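Local coordinates for putative lipoprotein (Bacteroides ovatus, PDB 3OQQ) that is of unknown function but, as a putative lipoprotein that carries calcium ions, probably works outside the cell or at its surface, at residues Glu174-Thr179 with Val195-Leu200; Tyr154-Thr159 with Asn331-Phe336. All blocks are in the same frame, centred on the assembly; numbering follows the deposited sequence. Where two conformers were deposited one is given.

Contact 1. Residues Glu174-Thr179 with Val195-Leu200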
ATOM      1  N   GLU A 174     -13.165   3.240  14.167  1.00 31.85           N
ATOM      2  CA  GLU A 174     -12.545   2.818  12.913  1.00 29.01           C
ATOM      3  C   GLU A 174     -11.390   1.933  13.255  1.00 31.18           C
ATOM      4  O   GLU A 174     -10.789   2.055  14.330  1.00 29.35           O
ATOM      5  CB  GLU A 174     -12.044   4.009  12.077  1.00 29.35           C
ATOM      6  CG  GLU A 174     -13.086   4.980  11.586  1.00 34.50           C
ATOM      7  CD  GLU A 174     -13.791   5.772  12.667  1.00 56.80           C
ATOM      8  OE1 GLU A 174     -13.106   6.458  13.460  1.00 49.38           O
ATOM      9  OE2 GLU A 174     -15.037   5.683  12.734  1.00 55.61           O
ATOM     10  N   GLU A 175     -11.072   1.055  12.335  1.00 26.86           N
ATOM     11  CA  GLU A 175      -9.938   0.160  12.405  1.00 25.81           C
ATOM     12  C   GLU A 175      -9.200   0.269  11.124  1.00 29.56           C
ATOM     13  O   GLU A 175      -9.800   0.527  10.086  1.00 29.57           O
ATOM     14  CB  GLU A 175     -10.382  -1.278  12.627  1.00 27.16           C
ATOM     15  CG  GLU A 175     -10.392  -1.690  14.076  1.00 38.17           C
ATOM     16  CD  GLU A 175     -10.596  -3.177  14.245  1.00 59.87           C
ATOM     17  OE1 GLU A 175     -10.029  -3.956  13.438  1.00 45.38           O
ATOM     18  OE2 GLU A 175     -11.312  -3.561  15.198  1.00 57.29           O
ATOM     19  N   LEU A 176      -7.910   0.079  11.196  1.00 25.11           N
ATOM     20  CA  LEU A 176      -7.013   0.079  10.061  1.00 24.29           C
ATOM     21  C   LEU A 176      -6.227  -1.202  10.128  1.00 26.68           C
ATOM     22  O   LEU A 176      -5.685  -1.527  11.185  1.00 25.49           O
ATOM     23  CB  LEU A 176      -6.085   1.310  10.113  1.00 24.50           C
ATOM     24  CG  LEU A 176      -5.176   1.523   8.921  1.00 30.26           C
ATOM     25  CD1 LEU A 176      -5.161   2.940   8.553  1.00 32.34           C
ATOM     26  CD2 LEU A 176      -3.747   1.049   9.198  1.00 33.28           C
ATOM     27  N   LEU A 177      -6.226  -1.959   9.038  1.00 21.48           N
ATOM     28  CA  LEU A 177      -5.408  -3.150   8.907  1.00 21.30           C
ATOM     29  C   LEU A 177      -4.448  -2.931   7.734  1.00 26.64           C
ATOM     30  O   LEU A 177      -4.896  -2.774   6.582  1.00 26.10           O
ATOM     31  CB  LEU A 177      -6.243  -4.435   8.723  1.00 21.70           C
ATOM     32  CG  LEU A 177      -5.465  -5.761   8.708  1.00 25.38           C
ATOM     33  CD1 LEU A 177      -4.926  -6.082  10.106  1.00 25.37           C
ATOM     34  CD2 LEU A 177      -6.372  -6.909   8.249  1.00 25.82           C
ATOM     35  N   LEU A 178      -3.134  -2.892   8.038  1.00 22.54           N
ATOM     36  CA  LEU A 178      -2.078  -2.752   7.046  1.00 21.49           C
ATOM     37  C   LEU A 178      -1.177  -3.973   7.000  1.00 23.58           C
ATOM     38  O   LEU A 178      -0.672  -4.406   8.032  1.00 21.34           O
ATOM     39  CB  LEU A 178      -1.206  -1.510   7.319  1.00 21.55           C
ATOM     40  CG  LEU A 178       0.134  -1.412   6.535  1.00 26.28           C
ATOM     41  CD1 LEU A 178      -0.073  -0.970   5.112  1.00 26.44           C
ATOM     42  CD2 LEU A 178       1.104  -0.494   7.206  1.00 28.38           C
ATOM     43  N   THR A 179      -0.908  -4.478   5.784  1.00 20.01           N
ATOM     44  CA  THR A 179       0.106  -5.497   5.605  1.00 18.45           C
ATOM     45  C   THR A 179       1.135  -4.911   4.698  1.00 21.45           C
ATOM     46  O   THR A 179       0.800  -4.119   3.815  1.00 20.97           O
ATOM     47  CB  THR A 179      -0.399  -6.869   5.129  1.00 24.62           C
ATOM     48  OG1 THR A 179      -1.064  -6.776   3.874  1.00 26.03           O
ATOM     49  CG2 THR A 179      -1.229  -7.591   6.172  1.00 24.29           C
ATOM     50  N   VAL A 195       6.269   3.122   6.174  1.00 19.43           N
ATOM     51  CA  VAL A 195       5.210   3.999   5.703  1.00 18.81           C
ATOM     52  C   VAL A 195       4.873   4.963   6.817  1.00 20.37           C
ATOM     53  O   VAL A 195       4.946   4.625   7.988  1.00 18.23           O
ATOM     54  CB  VAL A 195       3.933   3.209   5.197  1.00 22.07           C
ATOM     55  CG1 VAL A 195       3.253   2.410   6.315  1.00 21.43           C
ATOM     56  CG2 VAL A 195       2.922   4.133   4.499  1.00 22.05           C
ATOM     57  N   VAL A 196       4.550   6.166   6.432  1.00 16.77           N
ATOM     58  CA  VAL A 196       3.986   7.170   7.301  1.00 17.29           C
ATOM     59  C   VAL A 196       2.506   7.197   6.940  1.00 23.35           C
ATOM     60  O   VAL A 196       2.177   7.408   5.768  1.00 22.01           O
ATOM     61  CB  VAL A 196       4.619   8.577   7.148  1.00 19.89           C
ATOM     62  CG1 VAL A 196       3.866   9.583   8.008  1.00 20.90           C
ATOM     63  CG2 VAL A 196       6.117   8.581   7.461  1.00 18.43           C
ATOM     64  N   LEU A 197       1.624   6.967   7.920  1.00 21.29           N
ATOM     65  CA  LEU A 197       0.184   7.088   7.728  1.00 20.41           C
ATOM     66  C   LEU A 197      -0.117   8.523   8.077  1.00 25.65           C
ATOM     67  O   LEU A 197      -0.397   8.862   9.234  1.00 25.53           O
ATOM     68  CB  LEU A 197      -0.594   6.093   8.595  1.00 20.63           C
ATOM     69  CG  LEU A 197      -0.269   4.620   8.400  1.00 23.36           C
ATOM     70  CD1 LEU A 197      -0.962   3.809   9.431  1.00 22.89           C
ATOM     71  CD2 LEU A 197      -0.584   4.145   6.977  1.00 19.90           C
ATOM     72  N   ASP A 198       0.080   9.389   7.078  1.00 22.50           N
ATOM     73  CA  ASP A 198      -0.005  10.834   7.178  1.00 22.12           C
ATOM     74  C   ASP A 198      -1.363  11.294   7.730  1.00 26.08           C
ATOM     75  O   ASP A 198      -2.419  10.895   7.222  1.00 23.74           O
ATOM     76  CB  ASP A 198       0.263  11.442   5.797  1.00 23.95           C
ATOM     77  CG  ASP A 198       0.832  12.833   5.854  1.00 37.24           C
ATOM     78  OD1 ASP A 198       0.163  13.717   6.407  1.00 38.00           O
ATOM     79  OD2 ASP A 198       1.964  13.026   5.370  1.00 48.72           O
ATOM     80  N   GLY A 199      -1.309  12.095   8.796  1.00 24.66           N
ATOM     81  CA  GLY A 199      -2.511  12.604   9.446  1.00 25.31           C
ATOM     82  C   GLY A 199      -3.139  11.649  10.446  1.00 29.23           C
ATOM     83  O   GLY A 199      -4.049  12.054  11.170  1.00 29.75           O
ATOM     84  N   LEU A 200      -2.676  10.370  10.511  1.00 25.64           N
ATOM     85  CA  LEU A 200      -3.238   9.460  11.502  1.00 24.34           C
ATOM     86  C   LEU A 200      -2.546   9.705  12.851  1.00 28.18           C
ATOM     87  O   LEU A 200      -1.619   8.994  13.216  1.00 26.43           O
ATOM     88  CB  LEU A 200      -3.187   7.989  11.090  1.00 23.09           C
ATOM     89  CG  LEU A 200      -4.132   7.109  11.938  1.00 28.05           C
ATOM     90  CD1 LEU A 200      -5.622   7.330  11.568  1.00 28.22           C
ATOM     91  CD2 LEU A 200      -3.748   5.692  11.857  1.00 31.35           C
TER
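Leu176 and Leu197 meet because their first torsions send both side chains into the space between two strands. CG of Leu176 stands anti to the backbone N (chi1 -174°), while CG of Leu197 lies anti to its carbonyl carbon (chi1 -58°). The two strands, 173-184 and 190-198, lie in different antiparallel sheets that pack face to face, probably in the manner of a beta sandwich. The backbones stay well apart, with the CA atoms of Leu178 and Val195 10.0 Å from each other. Side chains alone bridge the gap. The two leucines reach tip to tip, and Leu176 CD2 lies 3.9 Å from Leu197 CD1. Leu178 and Val195 form the second pair, also tip to tip. The four touching residues are buried and wholly apolar on their facing sides, so the contact rests on van der Waals packing.

Neighbouring parts fill in around these pairs. Ile269 of strand 266-272 touches Leu178, Val195 and Leu197, and Leu326 of helix 314-328 touches both Leu176 and Leu197. On strand 173-184, Glu175 forms a salt bridge with Arg304. A type II beta turn from Leu197 to Leu200 ends strand 190-198. Gly199 takes a positive phi of 83° there, and Leu200 N hydrogen-bonds to Leu197 O at 3.0 Å. At the opposite end of the contact, Leu178 CD2 comes within 3.7 Å of Val195 CG1.

Contact 2. Residues Tyr154-Thr159 with Asn331-Phe336; sequences YDLKVT and NRQNFF
Tyr154 and Phe335 make the tight part of this contact. Phe335 CZ lies over one face of the Tyr154 ring, 3.5 Å above its plane and over its centre. The rings are oblique, their planes 40° apart and their centroids separated by 4.6 Å. Tyr154 CG sits between the backbone N and the carbonyl carbon (chi1 74°), which turns this face to Phe335.

Gln333 extends beside this pair, its amide about 80° from the tyrosine plane. Its OE1 lies 3.3 Å from Tyr154 OH, but the two are not bonded. Tyr154 OH is hydrogen-bonded to Asn125 OD1, and Gln333 OE1 to Lys387 NZ. Gln333 NE2 hydrogen-bonds to Leu326 O and Asn125 OD1, so both ends of the buried amide are held. In one of two deposited conformers, Leu156 CD1 lies 3.6 Å from Gln333 NE2, a less certain touch.

The other side of strand 154-159 is looser and partly exposed. The side chain of Asp155 starts away from segment 331-336, and Lys157 NZ forms a salt bridge with Asp155 OD1 at 2.9 Å. Buried side chains between antiparallel strands whose axes approach to 11.5 Å are consistent with two packed sheets, as in a beta sandwich.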
ATOM      1  N   TYR A 154       1.683  -3.956  -0.592  1.00 17.22           N
ATOM      2  CA  TYR A 154       0.992  -3.475   0.593  1.00 16.19           C
ATOM      3  C   TYR A 154      -0.467  -3.699   0.433  1.00 19.55           C
ATOM      4  O   TYR A 154      -0.972  -3.764  -0.688  1.00 17.63           O
ATOM      5  CB  TYR A 154       1.274  -1.989   0.881  1.00 16.67           C
ATOM      6  CG  TYR A 154       0.568  -1.042  -0.064  1.00 19.23           C
ATOM      7  CD1 TYR A 154      -0.718  -0.577   0.214  1.00 21.21           C
ATOM      8  CD2 TYR A 154       1.175  -0.622  -1.245  1.00 19.71           C
ATOM      9  CE1 TYR A 154      -1.363   0.315  -0.633  1.00 19.91           C
ATOM     10  CE2 TYR A 154       0.543   0.290  -2.092  1.00 20.49           C
ATOM     11  CZ  TYR A 154      -0.740   0.721  -1.800  1.00 24.29           C
ATOM     12  OH  TYR A 154      -1.392   1.595  -2.630  1.00 24.10           O
ATOM     13  N   ASP A 155      -1.166  -3.708   1.560  1.00 18.32           N
ATOM     14  CA  ASP A 155      -2.617  -3.846   1.588  1.00 17.64           C
ATOM     15  C   ASP A 155      -3.135  -3.055   2.743  1.00 23.15           C
ATOM     16  O   ASP A 155      -2.724  -3.283   3.876  1.00 23.58           O
ATOM     17  CB  ASP A 155      -3.029  -5.321   1.725  1.00 18.83           C
ATOM     18  CG  ASP A 155      -4.491  -5.533   1.403  1.00 25.32           C
ATOM     19  OD1 ASP A 155      -5.349  -5.137   2.232  1.00 25.73           O
ATOM     20  OD2 ASP A 155      -4.782  -6.078   0.323  1.00 26.24           O
ATOM     21  N   LEU A 156      -4.043  -2.137   2.456  1.00 20.55           N
ATOM     22  CA  LEU A 156      -4.682  -1.293   3.465  0.50 19.89           C
ATOM     23  C   LEU A 156      -6.192  -1.498   3.431  1.00 22.53           C
ATOM     24  O   LEU A 156      -6.787  -1.461   2.361  1.00 18.70           O
ATOM     25  CB  LEU A 156      -4.342   0.195   3.232  0.50 19.80           C
ATOM     26  CG  LEU A 156      -3.020   0.686   3.788  0.50 23.67           C
ATOM     27  CD1 LEU A 156      -2.494   1.879   2.996  0.50 23.00           C
ATOM     28  CD2 LEU A 156      -3.153   1.048   5.258  0.50 28.71           C
ATOM     29  N   LYS A 157      -6.801  -1.728   4.617  1.00 20.53           N
ATOM     30  CA  LYS A 157      -8.235  -1.895   4.838  1.00 20.52           C
ATOM     31  C   LYS A 157      -8.631  -1.001   6.002  1.00 27.37           C
ATOM     32  O   LYS A 157      -8.045  -1.103   7.080  1.00 27.08           O
ATOM     33  CB  LYS A 157      -8.620  -3.360   5.134  1.00 22.87           C
ATOM     34  CG  LYS A 157      -9.039  -4.186   3.947  1.00 39.90           C
ATOM     35  CD  LYS A 157      -9.303  -5.645   4.346  1.00 46.21           C
ATOM     36  CE  LYS A 157      -8.112  -6.565   4.122  1.00 48.44           C
ATOM     37  NZ  LYS A 157      -7.763  -6.739   2.678  1.00 22.28           N
ATOM     38  N   VAL A 158      -9.584  -0.106   5.776  1.00 25.36           N
ATOM     39  CA  VAL A 158     -10.108   0.782   6.803  1.00 25.73           C
ATOM     40  C   VAL A 158     -11.562   0.363   7.006  1.00 31.09           C
ATOM     41  O   VAL A 158     -12.378   0.494   6.097  1.00 30.69           O
ATOM     42  CB  VAL A 158      -9.933   2.278   6.450  1.00 29.16           C
ATOM     43  CG1 VAL A 158     -10.742   3.169   7.399  1.00 29.75           C
ATOM     44  CG2 VAL A 158      -8.463   2.664   6.491  1.00 28.57           C
ATOM     45  N   THR A 159     -11.866  -0.188   8.177  1.00 26.98           N
ATOM     46  CA  THR A 159     -13.195  -0.677   8.534  1.00 26.28           C
ATOM     47  C   THR A 159     -13.884   0.336   9.429  1.00 33.08           C
ATOM     48  O   THR A 159     -13.267   0.858  10.366  1.00 31.33           O
ATOM     49  CB  THR A 159     -13.034  -2.013   9.254  1.00 27.95           C
ATOM     50  OG1 THR A 159     -12.240  -2.880   8.448  1.00 24.90           O
ATOM     51  CG2 THR A 159     -14.368  -2.667   9.633  1.00 24.27           C
ATOM     52  N   ASN A 331      -1.760  10.453  -1.512  1.00 27.96           N
ATOM     53  CA  ASN A 331      -0.674  11.266  -0.957  1.00 26.56           C
ATOM     54  C   ASN A 331      -0.506  11.107   0.550  1.00 28.11           C
ATOM     55  O   ASN A 331       0.511  11.555   1.065  1.00 29.28           O
ATOM     56  CB  ASN A 331      -0.855  12.735  -1.303  1.00 26.93           C
ATOM     57  CG  ASN A 331      -0.937  12.991  -2.791  1.00 41.07           C
ATOM     58  OD1 ASN A 331      -1.958  13.444  -3.298  1.00 39.44           O
ATOM     59  ND2 ASN A 331       0.118  12.667  -3.524  1.00 26.72           N
ATOM     60  N   ARG A 332      -1.447  10.449   1.244  1.00 22.87           N
ATOM     61  CA  ARG A 332      -1.357  10.199   2.692  1.00 23.58           C
ATOM     62  C   ARG A 332      -0.567   8.887   2.994  1.00 26.68           C
ATOM     63  O   ARG A 332      -0.161   8.650   4.135  1.00 25.73           O
ATOM     64  CB  ARG A 332      -2.760  10.167   3.335  1.00 23.74           C
ATOM     65  CG  ARG A 332      -3.517  11.494   3.256  1.00 27.01           C
ATOM     66  CD  ARG A 332      -3.104  12.466   4.317  1.00 43.35           C
ATOM     67  NE  ARG A 332      -3.907  13.689   4.279  1.00 54.54           N
ATOM     68  CZ  ARG A 332      -3.680  14.766   5.030  1.00 62.09           C
ATOM     69  NH1 ARG A 332      -2.673  14.780   5.898  1.00 49.52           N
ATOM     70  NH2 ARG A 332      -4.450  15.838   4.912  1.00 42.21           N
ATOM     71  N   GLN A 333      -0.343   8.053   1.961  1.00 22.98           N
ATOM     72  CA  GLN A 333       0.405   6.819   2.117  1.00 22.26           C
ATOM     73  C   GLN A 333       1.843   7.122   1.770  1.00 23.72           C
ATOM     74  O   GLN A 333       2.259   6.964   0.631  1.00 24.15           O
ATOM     75  CB  GLN A 333      -0.186   5.699   1.254  1.00 23.72           C
ATOM     76  CG  GLN A 333      -1.708   5.579   1.338  1.00 27.89           C
ATOM     77  CD  GLN A 333      -2.236   4.592   0.331  1.00 41.78           C
ATOM     78  OE1 GLN A 333      -1.534   4.170  -0.595  1.00 33.92           O
ATOM     79  NE2 GLN A 333      -3.487   4.202   0.488  1.00 32.98           N
ATOM     80  N   ASN A 334       2.571   7.661   2.740  1.00 19.39           N
ATOM     81  CA  ASN A 334       3.930   8.097   2.503  1.00 19.33           C
ATOM     82  C   ASN A 334       4.921   6.941   2.738  1.00 21.00           C
ATOM     83  O   ASN A 334       5.547   6.844   3.788  1.00 18.25           O
ATOM     84  CB  ASN A 334       4.264   9.344   3.353  1.00 18.85           C
ATOM     85  CG  ASN A 334       5.634   9.901   3.062  1.00 24.37           C
ATOM     86  OD1 ASN A 334       6.333   9.428   2.179  1.00 15.96           O
ATOM     87  ND2 ASN A 334       6.052  10.903   3.788  1.00 20.56           N
ATOM     88  N   PHE A 335       5.063   6.096   1.716  1.00 17.87           N
ATOM     89  CA  PHE A 335       5.976   4.960   1.710  1.00 16.47           C
ATOM     90  C   PHE A 335       7.435   5.416   1.616  1.00 20.48           C
ATOM     91  O   PHE A 335       7.733   6.453   1.021  1.00 20.18           O
ATOM     92  CB  PHE A 335       5.650   4.018   0.530  1.00 16.48           C
ATOM     93  CG  PHE A 335       4.313   3.351   0.696  1.00 16.28           C
ATOM     94  CD1 PHE A 335       4.123   2.368   1.658  1.00 16.84           C
ATOM     95  CD2 PHE A 335       3.238   3.707  -0.104  1.00 18.12           C
ATOM     96  CE1 PHE A 335       2.871   1.767   1.830  1.00 17.05           C
ATOM     97  CE2 PHE A 335       1.999   3.064   0.036  1.00 19.62           C
ATOM     98  CZ  PHE A 335       1.818   2.121   1.015  1.00 16.24           C
ATOM     99  N   PHE A 336       8.341   4.629   2.198  1.00 16.01           N
ATOM    100  CA  PHE A 336       9.768   4.958   2.183  1.00 14.44           C
ATOM    101  C   PHE A 336      10.607   3.729   2.447  1.00 17.38           C
ATOM    102  O   PHE A 336      10.101   2.708   2.926  1.00 14.95           O
ATOM    103  CB  PHE A 336      10.123   6.063   3.241  1.00 14.98           C
ATOM    104  CG  PHE A 336       9.922   5.723   4.709  1.00 15.95           C
ATOM    105  CD1 PHE A 336       8.704   5.968   5.337  1.00 18.69           C
ATOM    106  CD2 PHE A 336      10.961   5.194   5.468  1.00 17.22           C
ATOM    107  CE1 PHE A 336       8.524   5.678   6.690  1.00 19.76           C
ATOM    108  CE2 PHE A 336      10.784   4.909   6.824  1.00 20.32           C
ATOM    109  CZ  PHE A 336       9.561   5.132   7.424  1.00 19.54           C
TER

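Overall arrangement
From the N terminus the chain first passes several strands, among them 122-131, and then enters strand 150-161, which carries Tyr154-Thr159 of contact 2. It then turns back into the neighbouring strand 173-184, which gives Glu174-Thr179 to contact 1. Strand 190-198 follows in the second layer, and its segment Val195-Leu200 closes the short loop of contact 1 after 15 residues. Contact 2 closes only when the chain has passed helix 314-328 and reached strand 333-339, 171 residues on. Contact 1 is therefore nested inside the loop of contact 2. The first segments are adjacent in one layer and the second segments in the other. Val195 CG2 also packs on Phe335 CD1 at 3.6 Å, joining both contacts.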